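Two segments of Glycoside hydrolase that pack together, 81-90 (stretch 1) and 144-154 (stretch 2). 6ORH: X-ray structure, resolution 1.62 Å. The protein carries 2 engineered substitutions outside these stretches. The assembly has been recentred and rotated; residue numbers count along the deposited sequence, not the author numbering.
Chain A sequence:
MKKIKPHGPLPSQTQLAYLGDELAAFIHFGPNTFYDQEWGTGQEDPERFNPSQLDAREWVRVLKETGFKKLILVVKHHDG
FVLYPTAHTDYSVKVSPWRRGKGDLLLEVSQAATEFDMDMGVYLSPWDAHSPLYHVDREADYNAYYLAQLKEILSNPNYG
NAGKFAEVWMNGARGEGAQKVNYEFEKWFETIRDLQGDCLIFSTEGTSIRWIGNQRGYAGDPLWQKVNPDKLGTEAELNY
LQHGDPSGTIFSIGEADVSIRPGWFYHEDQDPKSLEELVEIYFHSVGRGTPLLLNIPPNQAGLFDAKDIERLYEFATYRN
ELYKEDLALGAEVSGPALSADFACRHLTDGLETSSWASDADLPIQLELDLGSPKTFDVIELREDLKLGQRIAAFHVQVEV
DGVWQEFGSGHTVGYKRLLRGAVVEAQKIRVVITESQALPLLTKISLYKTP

Stretch 1 (81-90) FVLYPTAHTD
Stretch 2, residues 144-154: AYYLAQLKEIL

An irregular segment, 81-90, lies against one side of a helix, 144-154, that begins earlier in the chain. The register runs backwards: T86 CA sits 7.2 Å from Q149 CA, and H88 CA 6.8 Å from Y145 CA, so the loop climbs toward the helix start as its numbering rises. Contacts fall on Y145, A148, Q149, E152 and I153, the spacing expected of one helical face, and 449 Å² is buried in all.

E152 is the hub. Its CA-to-CB bond points toward the loop, and chi1 -83° (m), chi2 -175° (t) and chi3 -41° extend the chain and set both carboxylate oxygens to work. E152 OE1 accepts from Y84 OH at 2.7 Å and from T86 OG1 at 2.6 Å; E152 OE2 accepts from the backbone A87 N at 2.8 Å, nearly straight at 171°. Three donors around one carboxylate make glutamate well suited here: it reaches the loop while its backbone stays in the helix.

The loop is shaped to present those donors. T86, at phi/psi -58/150 with chi1 179° (t), gives its hydroxyl hydrogen to E152 and uses the same OG1 to accept from Q149 NE2 at 3.1 Å and, within the loop, from H88 N at 3.1 Å. That last bond spans a turn in which A87 is at -80/-9 and H88 at -107/-10. Y84, beta-like at -133/157, takes chi1 73° (p) and chi2 -83°, placing E152 OE1 at its ring edge, near the plane, while Y84 CZ packs 3.7 Å from I153 CG1. I153 (m, t) begins sideways, but its end comes nearer the loop, supplying an apolar neighbour to this buried ring.

Q149 also leaves its backbone sideways; chi1 -69° (m), chi2 -171° (t) and chi3 -35° bring the amide to T86, with Q149 NE2 3.1 Å from Y145 OH. Y145, chi1 169° (t) and chi2 65°, likewise turns its end loopward: its OH lies 3.7 Å from V82 CG2 and 3.2 Å from T89 CG2. V82 and T89, both t at chi1, thus offer methyls to the polar ends of these helix residues.

H88 closes the exposed margin. With chi1 -62° (m) and chi2 -59°, its ring lies over A148, whose CB is 3.8 Å from the ring centroid and 20° off the normal, a CH-pi contact. Alanine suits the place in that its methyl is itself the CH-pi partner. A water bridges H88 NE2 (3.1 Å from the water O) and A148 O, to which it donates at 2.7 Å from its O.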

# COMPACT_ATOMS: atom_id res chain seq x y z
N PHE A 81 34.35 14.53 -7.60
CA PHE A 81 34.59 15.61 -8.55
C PHE A 81 33.63 16.77 -8.30
O PHE A 81 32.41 16.58 -8.32
CB PHE A 81 34.47 15.05 -9.96
CG PHE A 81 34.85 16.03 -11.04
CD1 PHE A 81 36.18 16.34 -11.27
CD2 PHE A 81 33.87 16.67 -11.79
CE1 PHE A 81 36.55 17.23 -12.28
CE2 PHE A 81 34.24 17.56 -12.79
CZ PHE A 81 35.57 17.85 -13.02
N VAL A 82 34.20 17.98 -8.11
CA VAL A 82 33.43 19.14 -7.66
C VAL A 82 33.03 19.98 -8.88
O VAL A 82 33.86 20.26 -9.74
CB VAL A 82 34.24 19.91 -6.61
CG1 VAL A 82 33.46 21.10 -6.09
CG2 VAL A 82 34.64 18.99 -5.45
N LEU A 83 31.75 20.38 -8.97
CA LEU A 83 31.21 20.95 -10.21
C LEU A 83 31.15 22.48 -10.12
O LEU A 83 30.48 23.14 -10.93
CB LEU A 83 29.83 20.33 -10.46
CG LEU A 83 29.86 18.82 -10.72
CD1 LEU A 83 28.44 18.30 -10.85
CD2 LEU A 83 30.64 18.50 -11.99
N TYR A 84 31.84 23.05 -9.12
CA TYR A 84 32.06 24.49 -9.05
C TYR A 84 33.54 24.66 -8.74
O TYR A 84 34.18 23.74 -8.24
CB TYR A 84 31.14 25.17 -8.03
CG TYR A 84 31.49 24.91 -6.58
CD1 TYR A 84 31.06 23.75 -5.93
CD2 TYR A 84 32.29 25.79 -5.85
CE1 TYR A 84 31.39 23.51 -4.61
CE2 TYR A 84 32.63 25.56 -4.53
CZ TYR A 84 32.20 24.39 -3.90
OH TYR A 84 32.57 24.15 -2.61
N PRO A 85 34.15 25.83 -9.05
CA PRO A 85 35.58 26.04 -8.83
C PRO A 85 36.01 26.28 -7.38
O PRO A 85 36.48 27.36 -6.98
CB PRO A 85 35.86 27.20 -9.80
CG PRO A 85 34.60 27.99 -9.76
CD PRO A 85 33.50 26.95 -9.75
N THR A 86 35.86 25.24 -6.57
CA THR A 86 36.23 25.28 -5.17
C THR A 86 37.71 25.64 -5.02
O THR A 86 38.54 25.27 -5.85
CB THR A 86 35.96 23.91 -4.53
OG1 THR A 86 36.34 23.93 -3.16
CG2 THR A 86 36.59 22.74 -5.26
N ALA A 87 38.01 26.29 -3.89
CA ALA A 87 39.40 26.59 -3.55
C ALA A 87 40.08 25.36 -2.94
O ALA A 87 41.30 25.39 -2.72
CB ALA A 87 39.44 27.74 -2.57
N HIS A 88 39.33 24.30 -2.65
CA HIS A 88 39.75 23.34 -1.63
C HIS A 88 40.24 22.00 -2.19
O HIS A 88 40.74 21.17 -1.42
CB HIS A 88 38.68 23.19 -0.55
CG HIS A 88 38.46 24.48 0.15
ND1 HIS A 88 39.49 25.14 0.82
CD2 HIS A 88 37.38 25.29 0.24
CE1 HIS A 88 39.02 26.27 1.34
NE2 HIS A 88 37.74 26.38 0.99
N THR A 89 40.03 21.76 -3.49
CA THR A 89 40.60 20.61 -4.17
C THR A 89 40.94 21.00 -5.60
O THR A 89 40.32 21.90 -6.15
CB THR A 89 39.67 19.39 -4.15
OG1 THR A 89 40.34 18.36 -4.89
CG2 THR A 89 38.36 19.64 -4.89
N ASP A 90 41.89 20.28 -6.22
CA ASP A 90 42.11 20.44 -7.65
C ASP A 90 41.18 19.56 -8.47
O ASP A 90 41.18 19.64 -9.69
CB ASP A 90 43.56 20.10 -8.04
CG ASP A 90 44.59 21.06 -7.48
OD1 ASP A 90 44.26 22.26 -7.28
OD2 ASP A 90 45.73 20.60 -7.27
N ALA A 144 37.08 19.17 7.90
CA ALA A 144 37.35 20.58 7.61
C ALA A 144 37.19 20.91 6.12
O ALA A 144 36.74 22.00 5.78
CB ALA A 144 38.72 20.97 8.14
N TYR A 145 37.54 19.96 5.24
CA TYR A 145 37.36 20.09 3.80
C TYR A 145 35.86 20.23 3.50
O TYR A 145 35.44 21.16 2.79
CB TYR A 145 37.97 18.87 3.10
CG TYR A 145 37.64 18.72 1.63
CD1 TYR A 145 38.09 19.66 0.71
CD2 TYR A 145 36.85 17.68 1.14
CE1 TYR A 145 37.81 19.53 -0.64
CE2 TYR A 145 36.58 17.54 -0.21
CZ TYR A 145 37.03 18.49 -1.11
OH TYR A 145 36.77 18.41 -2.44
N TYR A 146 35.08 19.29 4.05
CA TYR A 146 33.63 19.29 3.83
C TYR A 146 33.02 20.61 4.29
O TYR A 146 32.23 21.24 3.55
CB TYR A 146 32.98 18.06 4.49
CG TYR A 146 31.55 17.83 4.05
CD1 TYR A 146 30.51 18.51 4.69
CD2 TYR A 146 31.24 16.94 3.05
CE1 TYR A 146 29.20 18.33 4.29
CE2 TYR A 146 29.93 16.74 2.63
CZ TYR A 146 28.91 17.47 3.24
OH TYR A 146 27.60 17.27 2.88
N LEU A 147 33.37 21.03 5.51
CA LEU A 147 32.83 22.23 6.13
C LEU A 147 33.24 23.47 5.32
O LEU A 147 32.43 24.37 5.10
CB LEU A 147 33.32 22.33 7.59
CG LEU A 147 32.84 23.57 8.34
CD1 LEU A 147 31.31 23.62 8.40
CD2 LEU A 147 33.42 23.61 9.76
N ALA A 148 34.50 23.52 4.89
CA ALA A 148 34.94 24.64 4.05
C ALA A 148 34.12 24.73 2.77
O ALA A 148 33.86 25.83 2.29
CB ALA A 148 36.41 24.55 3.74
N GLN A 149 33.72 23.58 2.20
CA GLN A 149 32.91 23.64 0.99
C GLN A 149 31.50 24.12 1.32
O GLN A 149 30.93 24.89 0.54
CB GLN A 149 33.02 22.32 0.22
CG GLN A 149 34.41 22.16 -0.36
CD GLN A 149 34.48 20.99 -1.29
OE1 GLN A 149 33.82 19.95 -1.08
NE2 GLN A 149 35.30 21.13 -2.30
N LEU A 150 30.93 23.63 2.43
CA LEU A 150 29.64 24.17 2.87
C LEU A 150 29.71 25.70 2.92
O LEU A 150 28.78 26.37 2.46
CB LEU A 150 29.24 23.62 4.24
CG LEU A 150 28.79 22.15 4.31
CD1 LEU A 150 28.45 21.78 5.74
CD2 LEU A 150 27.58 21.93 3.40
N LYS A 151 30.81 26.25 3.50
CA LYS A 151 30.94 27.69 3.65
C LYS A 151 31.03 28.36 2.28
O LYS A 151 30.38 29.38 2.04
CB LYS A 151 32.19 27.99 4.49
CG LYS A 151 31.96 27.66 5.97
CD LYS A 151 33.21 27.85 6.81
CE LYS A 151 32.96 27.58 8.28
NZ LYS A 151 34.21 27.80 9.05
N GLU A 152 31.82 27.79 1.36
CA GLU A 152 31.95 28.34 0.02
C GLU A 152 30.59 28.42 -0.67
O GLU A 152 30.29 29.38 -1.38
CB GLU A 152 32.75 27.42 -0.89
CG GLU A 152 34.22 27.60 -0.73
CD GLU A 152 35.04 26.79 -1.72
OE1 GLU A 152 34.70 25.61 -1.97
OE2 GLU A 152 36.01 27.36 -2.26
N ILE A 153 29.78 27.38 -0.47
CA ILE A 153 28.54 27.27 -1.23
C ILE A 153 27.50 28.20 -0.61
O ILE A 153 26.74 28.87 -1.34
CB ILE A 153 28.06 25.81 -1.23
CG1 ILE A 153 29.02 24.93 -2.05
CG2 ILE A 153 26.62 25.71 -1.74
CD1 ILE A 153 28.92 23.43 -1.72
N LEU A 154 27.43 28.16 0.73
CA LEU A 154 26.28 28.74 1.42
C LEU A 154 26.49 30.20 1.84
O LEU A 154 25.54 30.82 2.35
CB LEU A 154 25.90 27.87 2.62
CG LEU A 154 25.58 26.41 2.30
CD1 LEU A 154 25.43 25.62 3.60
CD2 LEU A 154 24.29 26.27 1.45
O HOH W 1 35.60 27.91 2.56